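Local structure of binary enterotoxin of Clostridium perfringens component a (5H03) at residues 189-194 with 202-207; 92-97 with 139-144; 242-247 with 278-283. The protein binds NAD(+) and NADH and is probably the ADP-ribosyltransferase component of a clostridial binary enterotoxin, expected to modify a host-cell protein such as actin. All coordinates share one frame; numbering follows the deposited sequence.

Contact 1 (189-194 with 202-207)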
ATOM      1  N   THR A 189     -15.935  -2.319   5.521  1.00 17.62           N
ATOM      2  CA  THR A 189     -17.257  -1.730   5.668  1.00 15.72           C
ATOM      3  C   THR A 189     -18.117  -2.470   6.693  1.00 21.43           C
ATOM      4  O   THR A 189     -19.269  -2.070   6.929  1.00 20.23           O
ATOM      5  CB  THR A 189     -17.969  -1.708   4.310  1.00 19.10           C
ATOM      6  OG1 THR A 189     -18.016  -3.040   3.770  1.00 20.53           O
ATOM      7  CG2 THR A 189     -17.183  -0.817   3.323  1.00 22.76           C
ATOM      8  N   GLY A 190     -17.597  -3.541   7.300  1.00 15.31           N
ATOM      9  CA  GLY A 190     -18.333  -4.309   8.283  1.00 21.50           C
ATOM     10  C   GLY A 190     -17.536  -5.475   8.834  1.00 22.21           C
ATOM     11  O   GLY A 190     -16.628  -5.997   8.186  1.00 18.81           O
ATOM     12  N   LEU A 191     -17.839  -5.867  10.051  1.00 15.05           N
ATOM     13  CA  LEU A 191     -17.245  -7.043  10.650  1.00 20.23           C
ATOM     14  C   LEU A 191     -18.363  -7.864  11.266  1.00 23.89           C
ATOM     15  O   LEU A 191     -19.257  -7.314  11.916  1.00 18.45           O
ATOM     16  CB  LEU A 191     -16.206  -6.651  11.711  1.00 18.99           C
ATOM     17  CG  LEU A 191     -15.428  -7.766  12.415  1.00 23.37           C
ATOM     18  CD1 LEU A 191     -14.534  -8.538  11.451  1.00 22.51           C
ATOM     19  CD2 LEU A 191     -14.585  -7.108  13.476  1.00 20.45           C
ATOM     20  N   SER A 192     -18.297  -9.180  11.091  1.00 23.11           N
ATOM     21  CA  SER A 192     -19.270 -10.031  11.763  1.00 22.44           C
ATOM     22  C   SER A 192     -18.718 -11.436  11.868  1.00 23.49           C
ATOM     23  O   SER A 192     -17.867 -11.853  11.069  1.00 21.25           O
ATOM     24  CB  SER A 192     -20.607 -10.051  11.030  1.00 20.61           C
ATOM     25  OG  SER A 192     -20.455 -10.636   9.753  1.00 26.06           O
ATOM     26  N   ILE A 193     -19.169 -12.130  12.906  1.00 21.87           N
ATOM     27  CA  ILE A 193     -18.880 -13.540  13.092  1.00 22.91           C
ATOM     28  C   ILE A 193     -19.943 -14.336  12.344  1.00 24.01           C
ATOM     29  O   ILE A 193     -21.139 -14.196  12.625  1.00 26.20           O
ATOM     30  CB  ILE A 193     -18.844 -13.889  14.585  1.00 22.49           C
ATOM     31  CG1 ILE A 193     -17.650 -13.167  15.225  1.00 23.00           C
ATOM     32  CG2 ILE A 193     -18.755 -15.396  14.776  1.00 24.74           C
ATOM     33  CD1 ILE A 193     -17.509 -13.347  16.718  1.00 25.01           C
ATOM     34  N   VAL A 194     -19.513 -15.139  11.366  1.00 22.24           N
ATOM     35  CA  VAL A 194     -20.399 -16.020  10.620  1.00 26.42           C
ATOM     36  C   VAL A 194     -19.999 -17.474  10.876  1.00 26.81           C
ATOM     37  O   VAL A 194     -18.853 -17.784  11.220  1.00 22.63           O
ATOM     38  CB  VAL A 194     -20.392 -15.722   9.115  1.00 23.98           C
ATOM     39  CG1 VAL A 194     -20.757 -14.244   8.866  1.00 27.97           C
ATOM     40  CG2 VAL A 194     -19.062 -16.094   8.495  1.00 28.37           C
ATOM     41  N   ALA A 202     -14.324 -14.859  11.109  1.00 20.60           N
ATOM     42  CA  ALA A 202     -14.427 -13.401  11.141  1.00 20.10           C
ATOM     43  C   ALA A 202     -14.705 -12.945   9.716  1.00 16.48           C
ATOM     44  O   ALA A 202     -13.847 -13.093   8.845  1.00 18.64           O
ATOM     45  CB  ALA A 202     -13.135 -12.801  11.663  1.00 18.34           C
ATOM     46  N   LYS A 203     -15.904 -12.457   9.434  1.00 12.14           N
ATOM     47  CA  LYS A 203     -16.231 -12.067   8.071  1.00 16.17           C
ATOM     48  C   LYS A 203     -16.016 -10.554   7.895  1.00 20.37           C
ATOM     49  O   LYS A 203     -16.706  -9.751   8.534  1.00 17.58           O
ATOM     50  CB  LYS A 203     -17.663 -12.460   7.733  1.00 16.60           C
ATOM     51  CG  LYS A 203     -18.031 -12.246   6.269  1.00 17.63           C
ATOM     52  CD  LYS A 203     -19.510 -12.569   6.019  1.00 27.78           C
ATOM     53  CE  LYS A 203     -19.859 -12.479   4.536  1.00 26.76           C
ATOM     54  NZ  LYS A 203     -20.901 -11.452   4.346  1.00 33.41           N
ATOM     55  N   VAL A 204     -15.086 -10.172   7.008  1.00 17.65           N
ATOM     56  CA  VAL A 204     -14.777  -8.759   6.734  1.00 16.56           C
ATOM     57  C   VAL A 204     -15.514  -8.317   5.475  1.00 15.46           C
ATOM     58  O   VAL A 204     -15.210  -8.781   4.372  1.00 16.12           O
ATOM     59  CB  VAL A 204     -13.271  -8.518   6.585  1.00 14.04           C
ATOM     60  CG1 VAL A 204     -13.007  -7.065   6.038  1.00 13.82           C
ATOM     61  CG2 VAL A 204     -12.553  -8.755   7.927  1.00 13.69           C
ATOM     62  N   ASP A 205     -16.510  -7.451   5.618  1.00 16.19           N
ATOM     63  CA  ASP A 205     -17.085  -6.808   4.441  1.00 19.09           C
ATOM     64  C   ASP A 205     -16.131  -5.679   4.057  1.00 15.95           C
ATOM     65  O   ASP A 205     -15.617  -4.982   4.928  1.00 16.78           O
ATOM     66  CB  ASP A 205     -18.471  -6.239   4.741  1.00 21.48           C
ATOM     67  CG  ASP A 205     -19.533  -7.307   4.887  1.00 30.45           C
ATOM     68  OD1 ASP A 205     -19.168  -8.496   5.073  1.00 27.23           O
ATOM     69  OD2 ASP A 205     -20.736  -6.943   4.835  1.00 32.79           O
ATOM     70  N   ALA A 206     -15.838  -5.535   2.768  1.00 19.09           N
ATOM     71  CA  ALA A 206     -14.970  -4.436   2.369  1.00 20.61           C
ATOM     72  C   ALA A 206     -15.308  -3.976   0.963  1.00 19.79           C
ATOM     73  O   ALA A 206     -15.844  -4.734   0.159  1.00 23.38           O
ATOM     74  CB  ALA A 206     -13.492  -4.830   2.464  1.00 19.97           C
ATOM     75  N   ASP A 207     -14.942  -2.733   0.665  1.00 20.10           N
ATOM     76  CA  ASP A 207     -15.023  -2.186  -0.684  1.00 22.19           C
ATOM     77  C   ASP A 207     -13.641  -2.143  -1.314  1.00 21.57           C
ATOM     78  O   ASP A 207     -12.641  -1.854  -0.642  1.00 18.51           O
ATOM     79  CB  ASP A 207     -15.559  -0.751  -0.694  1.00 20.66           C
ATOM     80  CG  ASP A 207     -17.069  -0.670  -0.441  1.00 24.98           C
ATOM     81  OD1 ASP A 207     -17.775  -1.704  -0.505  1.00 22.25           O
ATOM     82  OD2 ASP A 207     -17.539   0.448  -0.188  1.00 20.44           O
TER
HETATM   83  O   HOH W   1     -18.709  -3.563   1.339  1.00 20.21           O
HETATM   84  O   HOH W   2     -18.967  -8.964   7.653  1.00 24.48           O
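With chi1 of T189 at 56°, OG1 sits between the backbone N and the carbonyl carbon, 3.4 Å from D205 CB, while CG2 is turned to the carboxylate of D207, the two side chains meeting at about a right angle. In K203 the chain leaves with CG opposite the backbone N (chi1 -173°) and stays extended at the next torsion, which brings K203 CD to 3.5 Å from V194 CG1; it bends only at the last torsion, which sets NZ. The two strands run antiparallel as the arms of a beta hairpin. S192 and K203 form a hydrogen-bonded pair: K203 N gives a nearly straight bond of 2.6 Å to S192 O, and S192 N returns one to K203 O. Toward T189 the pairing is broken by a classic beta bulge, in which T189 and G190 both face D205. T189 N donates to D205 O at 2.7 Å from above the carbonyl plane, G190 N adds a weak bond to the same oxygen, and D205 N donates to G190 O. Two waters stitch the side bearing S192, K203 and D205: one links S192 OG, K203 O and D205 OD1, the other T189 OG1 and D207 OD1. K203 NZ and D205 OD1 also form a salt bridge at 3.5 Å. On the other face L191 CD1 meets V204 CG2 at 4.0 Å. That apolar face lies under helix 118-128, with F124 on L191 and V204 and I121 on A202, and strand 202-207 pairs along its far edge with strand 154-160 in the five-stranded mixed sheet.

Contact 2 (92-97 with 139-144)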
ATOM      1  N   VAL A  92     -17.285 -10.667  -4.192  1.00 19.29           N
ATOM      2  CA  VAL A  92     -16.353 -11.765  -4.383  1.00 23.12           C
ATOM      3  C   VAL A  92     -15.885 -12.193  -3.004  1.00 23.67           C
ATOM      4  O   VAL A  92     -16.123 -11.508  -2.007  1.00 22.48           O
ATOM      5  CB  VAL A  92     -15.142 -11.400  -5.273  1.00 22.49           C
ATOM      6  CG1 VAL A  92     -15.588 -11.210  -6.718  1.00 23.94           C
ATOM      7  CG2 VAL A  92     -14.375 -10.187  -4.745  1.00 20.98           C
ATOM      8  N   TYR A  93     -15.257 -13.368  -2.954  1.00 16.37           N
ATOM      9  CA  TYR A  93     -14.923 -14.022  -1.697  1.00 20.00           C
ATOM     10  C   TYR A  93     -13.497 -14.570  -1.731  1.00 21.49           C
ATOM     11  O   TYR A  93     -12.973 -14.921  -2.794  1.00 22.29           O
ATOM     12  CB  TYR A  93     -15.898 -15.179  -1.412  1.00 22.43           C
ATOM     13  CG  TYR A  93     -17.357 -14.799  -1.342  1.00 21.90           C
ATOM     14  CD1 TYR A  93     -18.102 -14.612  -2.496  1.00 21.19           C
ATOM     15  CD2 TYR A  93     -17.995 -14.647  -0.119  1.00 19.23           C
ATOM     16  CE1 TYR A  93     -19.438 -14.279  -2.437  1.00 20.27           C
ATOM     17  CE2 TYR A  93     -19.348 -14.306  -0.040  1.00 19.64           C
ATOM     18  CZ  TYR A  93     -20.060 -14.135  -1.204  1.00 25.00           C
ATOM     19  OH  TYR A  93     -21.391 -13.809  -1.142  1.00 21.73           O
ATOM     20  N   TYR A  94     -12.857 -14.599  -0.562  1.00 17.37           N
ATOM     21  CA  TYR A  94     -11.650 -15.381  -0.347  1.00 22.89           C
ATOM     22  C   TYR A  94     -11.384 -15.424   1.144  1.00 20.19           C
ATOM     23  O   TYR A  94     -11.685 -14.474   1.862  1.00 18.49           O
ATOM     24  CB  TYR A  94     -10.426 -14.842  -1.115  1.00 23.47           C
ATOM     25  CG  TYR A  94     -10.059 -13.399  -0.816  1.00 20.81           C
ATOM     26  CD1 TYR A  94     -10.706 -12.364  -1.467  1.00 21.33           C
ATOM     27  CD2 TYR A  94      -9.058 -13.081   0.096  1.00 22.21           C
ATOM     28  CE1 TYR A  94     -10.394 -11.071  -1.223  1.00 19.70           C
ATOM     29  CE2 TYR A  94      -8.722 -11.760   0.351  1.00 21.11           C
ATOM     30  CZ  TYR A  94      -9.400 -10.762  -0.313  1.00 25.90           C
ATOM     31  OH  TYR A  94      -9.098  -9.433  -0.080  1.00 22.36           O
ATOM     32  N   TYR A  95     -10.851 -16.547   1.596  1.00 21.01           N
ATOM     33  CA  TYR A  95     -10.400 -16.677   2.970  1.00 20.95           C
ATOM     34  C   TYR A  95      -9.013 -16.065   3.092  1.00 23.32           C
ATOM     35  O   TYR A  95      -8.264 -15.978   2.112  1.00 20.56           O
ATOM     36  CB  TYR A  95     -10.350 -18.145   3.385  1.00 22.86           C
ATOM     37  CG  TYR A  95     -11.702 -18.776   3.609  1.00 23.31           C
ATOM     38  CD1 TYR A  95     -12.358 -18.639   4.829  1.00 19.77           C
ATOM     39  CD2 TYR A  95     -12.313 -19.520   2.611  1.00 24.83           C
ATOM     40  CE1 TYR A  95     -13.606 -19.224   5.037  1.00 23.43           C
ATOM     41  CE2 TYR A  95     -13.533 -20.112   2.805  1.00 28.33           C
ATOM     42  CZ  TYR A  95     -14.185 -19.963   4.014  1.00 29.69           C
ATOM     43  OH  TYR A  95     -15.422 -20.566   4.184  1.00 33.17           O
ATOM     44  N   GLU A  96      -8.682 -15.602   4.295  1.00 20.97           N
ATOM     45  CA  GLU A  96      -7.497 -14.782   4.448  1.00 22.96           C
ATOM     46  C   GLU A  96      -6.895 -15.029   5.825  1.00 20.05           C
ATOM     47  O   GLU A  96      -7.610 -15.353   6.776  1.00 22.13           O
ATOM     48  CB  GLU A  96      -7.874 -13.295   4.267  1.00 24.37           C
ATOM     49  CG  GLU A  96      -6.711 -12.337   4.122  1.00 28.59           C
ATOM     50  CD  GLU A  96      -5.811 -12.679   2.951  1.00 30.92           C
ATOM     51  OE1 GLU A  96      -6.012 -12.074   1.882  1.00 33.40           O
ATOM     52  OE2 GLU A  96      -4.942 -13.567   3.084  1.00 27.54           O
ATOM     53  N   ALA A  97      -5.584 -14.818   5.934  1.00 26.88           N
ATOM     54  CA  ALA A  97      -4.892 -14.895   7.212  1.00 26.49           C
ATOM     55  C   ALA A  97      -4.928 -13.534   7.905  1.00 26.71           C
ATOM     56  O   ALA A  97      -5.085 -12.494   7.268  1.00 27.97           O
ATOM     57  CB  ALA A  97      -3.440 -15.334   7.013  1.00 30.58           C
ATOM     58  N   LYS A 139      -4.979  -9.414  -8.335  1.00 23.73           N
ATOM     59  CA  LYS A 139      -5.686 -10.188  -7.330  1.00 23.93           C
ATOM     60  C   LYS A 139      -6.665 -11.120  -8.024  1.00 23.57           C
ATOM     61  O   LYS A 139      -7.479 -10.678  -8.842  1.00 23.11           O
ATOM     62  CB  LYS A 139      -6.422  -9.274  -6.341  1.00 22.91           C
ATOM     63  CG  LYS A 139      -6.825  -9.966  -5.060  1.00 29.16           C
ATOM     64  CD  LYS A 139      -7.879  -9.154  -4.313  1.00 29.45           C
ATOM     65  CE  LYS A 139      -7.334  -8.579  -3.038  1.00 32.39           C
ATOM     66  NZ  LYS A 139      -6.875  -9.708  -2.192  1.00 34.29           N
ATOM     67  N   ASP A 140      -6.594 -12.405  -7.707  1.00 25.56           N
ATOM     68  CA  ASP A 140      -7.547 -13.367  -8.244  1.00 27.91           C
ATOM     69  C   ASP A 140      -8.376 -13.968  -7.111  1.00 26.48           C
ATOM     70  O   ASP A 140      -7.841 -14.306  -6.046  1.00 25.05           O
ATOM     71  CB  ASP A 140      -6.835 -14.433  -9.074  1.00 27.32           C
ATOM     72  CG  ASP A 140      -5.790 -15.178  -8.296  1.00 27.53           C
ATOM     73  OD1 ASP A 140      -6.152 -16.156  -7.629  1.00 26.98           O
ATOM     74  OD2 ASP A 140      -4.613 -14.780  -8.355  1.00 31.25           O
ATOM     75  N   VAL A 141      -9.691 -14.043  -7.321  1.00 22.75           N
ATOM     76  CA  VAL A 141     -10.662 -14.413  -6.292  1.00 25.62           C
ATOM     77  C   VAL A 141     -11.724 -15.292  -6.947  1.00 22.86           C
ATOM     78  O   VAL A 141     -11.667 -15.565  -8.145  1.00 24.13           O
ATOM     79  CB  VAL A 141     -11.326 -13.174  -5.647  1.00 24.33           C
ATOM     80  CG1 VAL A 141     -10.288 -12.303  -4.923  1.00 26.25           C
ATOM     81  CG2 VAL A 141     -12.111 -12.384  -6.677  1.00 21.55           C
ATOM     82  N   THR A 142     -12.704 -15.740  -6.160  1.00 28.66           N
ATOM     83  CA  THR A 142     -13.836 -16.523  -6.680  1.00 27.17           C
ATOM     84  C   THR A 142     -15.163 -15.795  -6.439  1.00 27.85           C
ATOM     85  O   THR A 142     -15.241 -14.759  -5.772  1.00 28.17           O
ATOM     86  CB  THR A 142     -13.885 -17.944  -6.095  1.00 28.67           C
ATOM     87  OG1 THR A 142     -14.003 -17.895  -4.670  1.00 29.78           O
ATOM     88  CG2 THR A 142     -12.631 -18.703  -6.467  1.00 27.13           C
ATOM     89  N   MET A 143     -16.227 -16.399  -6.940  1.00 26.23           N
ATOM     90  CA  MET A 143     -17.494 -15.725  -7.126  1.00 26.49           C
ATOM     91  C   MET A 143     -18.543 -16.081  -6.080  1.00 29.25           C
ATOM     92  O   MET A 143     -19.555 -15.375  -5.980  1.00 28.31           O
ATOM     93  CB  MET A 143     -18.006 -16.085  -8.523  1.00 29.21           C
ATOM     94  CG  MET A 143     -16.832 -16.269  -9.501  1.00 29.63           C
ATOM     95  SD  MET A 143     -17.319 -16.627 -11.186  1.00 39.31           S
ATOM     96  CE  MET A 143     -17.820 -18.338 -11.063  1.00 34.37           C
ATOM     97  N   THR A 144     -18.336 -17.143  -5.298  1.00 25.88           N
ATOM     98  CA  THR A 144     -19.298 -17.557  -4.289  1.00 31.37           C
ATOM     99  C   THR A 144     -18.627 -17.807  -2.944  1.00 30.17           C
ATOM    100  O   THR A 144     -17.415 -18.013  -2.849  1.00 27.33           O
ATOM    101  CB  THR A 144     -20.048 -18.834  -4.717  1.00 32.54           C
ATOM    102  OG1 THR A 144     -19.110 -19.808  -5.225  1.00 31.02           O
ATOM    103  CG2 THR A 144     -21.071 -18.499  -5.787  1.00 30.73           C
TER
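The strand segments 92-96 and 139-141 cross at 99°, and a single antiparallel bridge joins 92-97 to 139-144 at Y93 and T142, in which Y93 N donates to T142 O at 3.1 Å and T142 N returns a weak, long bond to Y93 O. The side chains on either side of this bridge carry the rest of the contact. V141 fills the angle between the strands with both its methyls. V141 CG2 presses on V92 CB at 3.5 Å, tighter than usual for two carbons, the two valines crossing at about a right angle. V141 CG1 reaches Y94 CD1, also at 3.5 Å. The Y94 ring is brought up beside V141 because its CG lies between the backbone N and the carbonyl carbon (chi1 57°), and its hydroxyl end then meets K139. That lysine bends at its last two torsions, so that K139 NZ makes a weak bond of 3.1 Å to Y94 OH; Q135 is a second, also weak, partner of the ammonium. The carboxylate of E96 is near but not in contact, E96 OE1 standing 4.8 Å from K139 NZ, an attraction that may favour the charged lysine. Beyond the bridge the ring of Y93 lies with one face over the backbone of T144, Y93 CD1 being 3.3 Å from T144 C, while M143 O sits at its edge. The ring stacks on H157, and its hydroxyl bonds to D9. The contact thus joins two sheets of the N-terminal ADP-ribosyltransferase-like half: strand 90-96 is an outermost strand of the mixed sheet, paired with strand 154-160, strand 139-141 edges the three-stranded sheet beside strand 177-180, and M143 packs on helix 14-29.

Contact 3 (242-247 with 278-283)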
ATOM      1  N   ARG A 242      12.782  30.521   1.245  1.00 30.11           N
ATOM      2  CA  ARG A 242      14.177  30.354   1.606  1.00 31.77           C
ATOM      3  C   ARG A 242      14.330  29.225   2.613  1.00 29.13           C
ATOM      4  O   ARG A 242      15.149  28.323   2.419  1.00 28.16           O
ATOM      5  CB  ARG A 242      14.738  31.666   2.161  1.00 30.32           C
ATOM      6  CG  ARG A 242      16.154  31.555   2.728  1.00 35.95           C
ATOM      7  CD  ARG A 242      16.573  32.784   3.563  1.00 41.02           C
ATOM      8  NE  ARG A 242      15.715  32.985   4.732  1.00 43.77           N
ATOM      9  CZ  ARG A 242      16.153  33.134   5.984  1.00 45.35           C
ATOM     10  NH1 ARG A 242      17.452  33.114   6.249  1.00 49.02           N
ATOM     11  NH2 ARG A 242      15.281  33.298   6.980  1.00 42.14           N
ATOM     12  N   ASP A 243      13.521  29.235   3.681  1.00 28.84           N
ATOM     13  CA  ASP A 243      13.697  28.246   4.753  1.00 34.36           C
ATOM     14  C   ASP A 243      13.292  26.837   4.329  1.00 29.65           C
ATOM     15  O   ASP A 243      13.807  25.870   4.889  1.00 28.81           O
ATOM     16  CB  ASP A 243      12.970  28.694   6.023  1.00 29.02           C
ATOM     17  CG  ASP A 243      13.697  29.836   6.707  1.00 31.30           C
ATOM     18  OD1 ASP A 243      14.787  30.165   6.209  1.00 34.17           O
ATOM     19  OD2 ASP A 243      13.223  30.390   7.726  1.00 27.63           O
ATOM     20  N   ILE A 244      12.384  26.688   3.361  1.00 30.65           N
ATOM     21  CA  ILE A 244      12.112  25.359   2.824  1.00 28.65           C
ATOM     22  C   ILE A 244      13.290  24.886   1.981  1.00 33.58           C
ATOM     23  O   ILE A 244      13.829  23.788   2.192  1.00 25.64           O
ATOM     24  CB  ILE A 244      10.800  25.331   2.022  1.00 31.63           C
ATOM     25  CG1 ILE A 244       9.612  25.632   2.943  1.00 29.51           C
ATOM     26  CG2 ILE A 244      10.634  23.976   1.299  1.00 27.78           C
ATOM     27  CD1 ILE A 244       8.476  26.272   2.248  1.00 33.68           C
ATOM     28  N   ASN A 245      13.691  25.705   0.999  1.00 30.39           N
ATOM     29  CA  ASN A 245      14.850  25.390   0.174  1.00 31.40           C
ATOM     30  C   ASN A 245      16.041  24.983   1.030  1.00 31.94           C
ATOM     31  O   ASN A 245      16.730  23.996   0.726  1.00 33.67           O
ATOM     32  CB  ASN A 245      15.200  26.595  -0.702  1.00 34.42           C
ATOM     33  CG  ASN A 245      14.306  26.709  -1.951  1.00 38.19           C
ATOM     34  OD1 ASN A 245      13.582  25.774  -2.321  1.00 36.30           O
ATOM     35  ND2 ASN A 245      14.351  27.872  -2.596  1.00 36.58           N
ATOM     36  N   ASN A 246      16.270  25.693   2.131  1.00 23.78           N
ATOM     37  CA  ASN A 246      17.411  25.339   2.971  1.00 30.20           C
ATOM     38  C   ASN A 246      17.195  24.032   3.721  1.00 30.82           C
ATOM     39  O   ASN A 246      18.129  23.230   3.821  1.00 28.44           O
ATOM     40  CB  ASN A 246      17.775  26.475   3.915  1.00 29.02           C
ATOM     41  CG  ASN A 246      18.414  27.663   3.163  1.00 32.93           C
ATOM     42  OD1 ASN A 246      18.780  27.538   1.982  1.00 34.43           O
ATOM     43  ND2 ASN A 246      18.587  28.793   3.854  1.00 31.35           N
ATOM     44  N   TYR A 247      15.983  23.802   4.254  1.00 28.94           N
ATOM     45  CA  TYR A 247      15.695  22.549   4.955  1.00 33.33           C
ATOM     46  C   TYR A 247      15.884  21.357   4.021  1.00 28.11           C
ATOM     47  O   TYR A 247      16.523  20.367   4.380  1.00 30.91           O
ATOM     48  CB  TYR A 247      14.262  22.583   5.524  1.00 29.43           C
ATOM     49  CG  TYR A 247      13.849  21.339   6.289  1.00 32.59           C
ATOM     50  CD1 TYR A 247      13.334  20.219   5.633  1.00 28.37           C
ATOM     51  CD2 TYR A 247      13.963  21.291   7.667  1.00 27.38           C
ATOM     52  CE1 TYR A 247      12.964  19.094   6.336  1.00 27.60           C
ATOM     53  CE2 TYR A 247      13.590  20.169   8.372  1.00 28.02           C
ATOM     54  CZ  TYR A 247      13.097  19.080   7.707  1.00 23.74           C
ATOM     55  OH  TYR A 247      12.737  17.967   8.423  1.00 31.64           O
ATOM     56  N   SER A 278       9.089  27.930  12.505  1.00 31.18           N
ATOM     57  CA  SER A 278       7.845  28.656  12.323  1.00 26.18           C
ATOM     58  C   SER A 278       7.601  28.954  10.853  1.00 25.47           C
ATOM     59  O   SER A 278       6.464  28.874  10.380  1.00 26.15           O
ATOM     60  CB  SER A 278       7.881  29.938  13.154  1.00 30.67           C
ATOM     61  OG  SER A 278       6.959  30.880  12.665  1.00 37.41           O
ATOM     62  N   ASN A 279       8.662  29.277  10.110  1.00 23.08           N
ATOM     63  CA  ASN A 279       8.498  29.592   8.697  1.00 22.91           C
ATOM     64  C   ASN A 279       8.124  28.353   7.884  1.00 20.14           C
ATOM     65  O   ASN A 279       7.246  28.407   7.014  1.00 15.61           O
ATOM     66  CB  ASN A 279       9.774  30.255   8.171  1.00 23.45           C
ATOM     67  CG  ASN A 279       9.851  31.738   8.561  1.00 27.12           C
ATOM     68  OD1 ASN A 279       8.822  32.404   8.685  1.00 25.62           O
ATOM     69  ND2 ASN A 279      11.062  32.257   8.731  1.00 25.55           N
ATOM     70  N   ILE A 280       8.815  27.240   8.121  1.00 19.33           N
ATOM     71  CA  ILE A 280       8.509  26.011   7.398  1.00 22.81           C
ATOM     72  C   ILE A 280       7.117  25.532   7.773  1.00 17.97           C
ATOM     73  O   ILE A 280       6.297  25.215   6.906  1.00 15.15           O
ATOM     74  CB  ILE A 280       9.572  24.926   7.688  1.00 21.59           C
ATOM     75  CG1 ILE A 280      10.945  25.342   7.133  1.00 19.54           C
ATOM     76  CG2 ILE A 280       9.094  23.528   7.174  1.00 17.71           C
ATOM     77  CD1 ILE A 280      12.100  24.529   7.691  1.00 25.81           C
ATOM     78  N   SER A 281       6.821  25.496   9.072  1.00 14.57           N
ATOM     79  CA  SER A 281       5.508  25.022   9.501  1.00 23.95           C
ATOM     80  C   SER A 281       4.374  25.894   8.958  1.00 22.23           C
ATOM     81  O   SER A 281       3.316  25.378   8.588  1.00 18.67           O
ATOM     82  CB  SER A 281       5.453  24.924  11.024  1.00 24.12           C
ATOM     83  OG  SER A 281       4.204  24.412  11.420  1.00 24.17           O
ATOM     84  N   SER A 282       4.549  27.224   8.942  1.00 19.07           N
ATOM     85  CA  SER A 282       3.500  28.064   8.373  1.00 19.51           C
ATOM     86  C   SER A 282       3.310  27.782   6.889  1.00 18.88           C
ATOM     87  O   SER A 282       2.177  27.787   6.387  1.00 18.10           O
ATOM     88  CB  SER A 282       3.800  29.549   8.611  1.00 24.09           C
ATOM     89  OG  SER A 282       4.831  29.999   7.749  1.00 29.66           O
ATOM     90  N   ALA A 283       4.407  27.557   6.158  1.00 15.29           N
ATOM     91  CA  ALA A 283       4.282  27.202   4.747  1.00 14.74           C
ATOM     92  C   ALA A 283       3.542  25.881   4.554  1.00 17.35           C
ATOM     93  O   ALA A 283       2.843  25.691   3.549  1.00 14.83           O
ATOM     94  CB  ALA A 283       5.669  27.112   4.116  1.00 20.36           C
TER
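I280 carries the tight part of this contact, its CD1 lying 3.5 Å from D243 O and 3.6 Å from Y247 CB. With CG1 beside its own backbone N (chi1 -65°), the longer branch of the isoleucine extends to the backbone of helix 242-247 and crosses the Y247 side chain at about a right angle. Next to it I244 CD1 presses on A283 CB at 3.5 Å, closer than carbons usually come, whereas I244 CG1 and I280 CG1 are only loosely apposed at 4.4 Å. The helix segments cross at -102° with their axes 8.9 Å apart, and I244 and I280 are their closest CA pair. Both belong to the helical part of the C-terminal ADP-ribosyltransferase half, and the tyrosine ties it to the nucleotide site: Y247 OH bonds to N256, a residue seen to bind NAD(+), and its ring meets F338 edge-to-face. Toward R242 and N279 the contact turns polar and more open. N279 ND2 donates to D243 OD2 at 3.0 Å, reaching the oxygen on its anti side and 34° out of the carboxylate plane, with the two flat groups turned obliquely to each other. The other oxygen, D243 OD1, lies over a face of the R242 guanidinium, a salt bridge of charges alone at 3.3 Å from R242 NH2. E275 is a further acceptor for N279 ND2, and the exposed R242 also bonds to N239.

Contacts 2, 1 and 3 follow one another along the chain in that order, with no overlap in sequence. Contacts 1 and 2 share the N-terminal mixed sheet, with centres about 13 Å apart and nearest atoms about 5 Å apart; strand 154-160 lies between the hairpin of contact 1 and strand 90-96 of contact 2. Contact 3 belongs to the C-terminal ADP-ribosyltransferase half, across the chain's centre from the other two, its own centre about 45 Å from that of contact 1 and about 48 Å from that of contact 2. The two halves repeat the sheet order 1-3-5-4-2, yet the residues seen to bind the nucleotide all lie in the second, which contains contact 3.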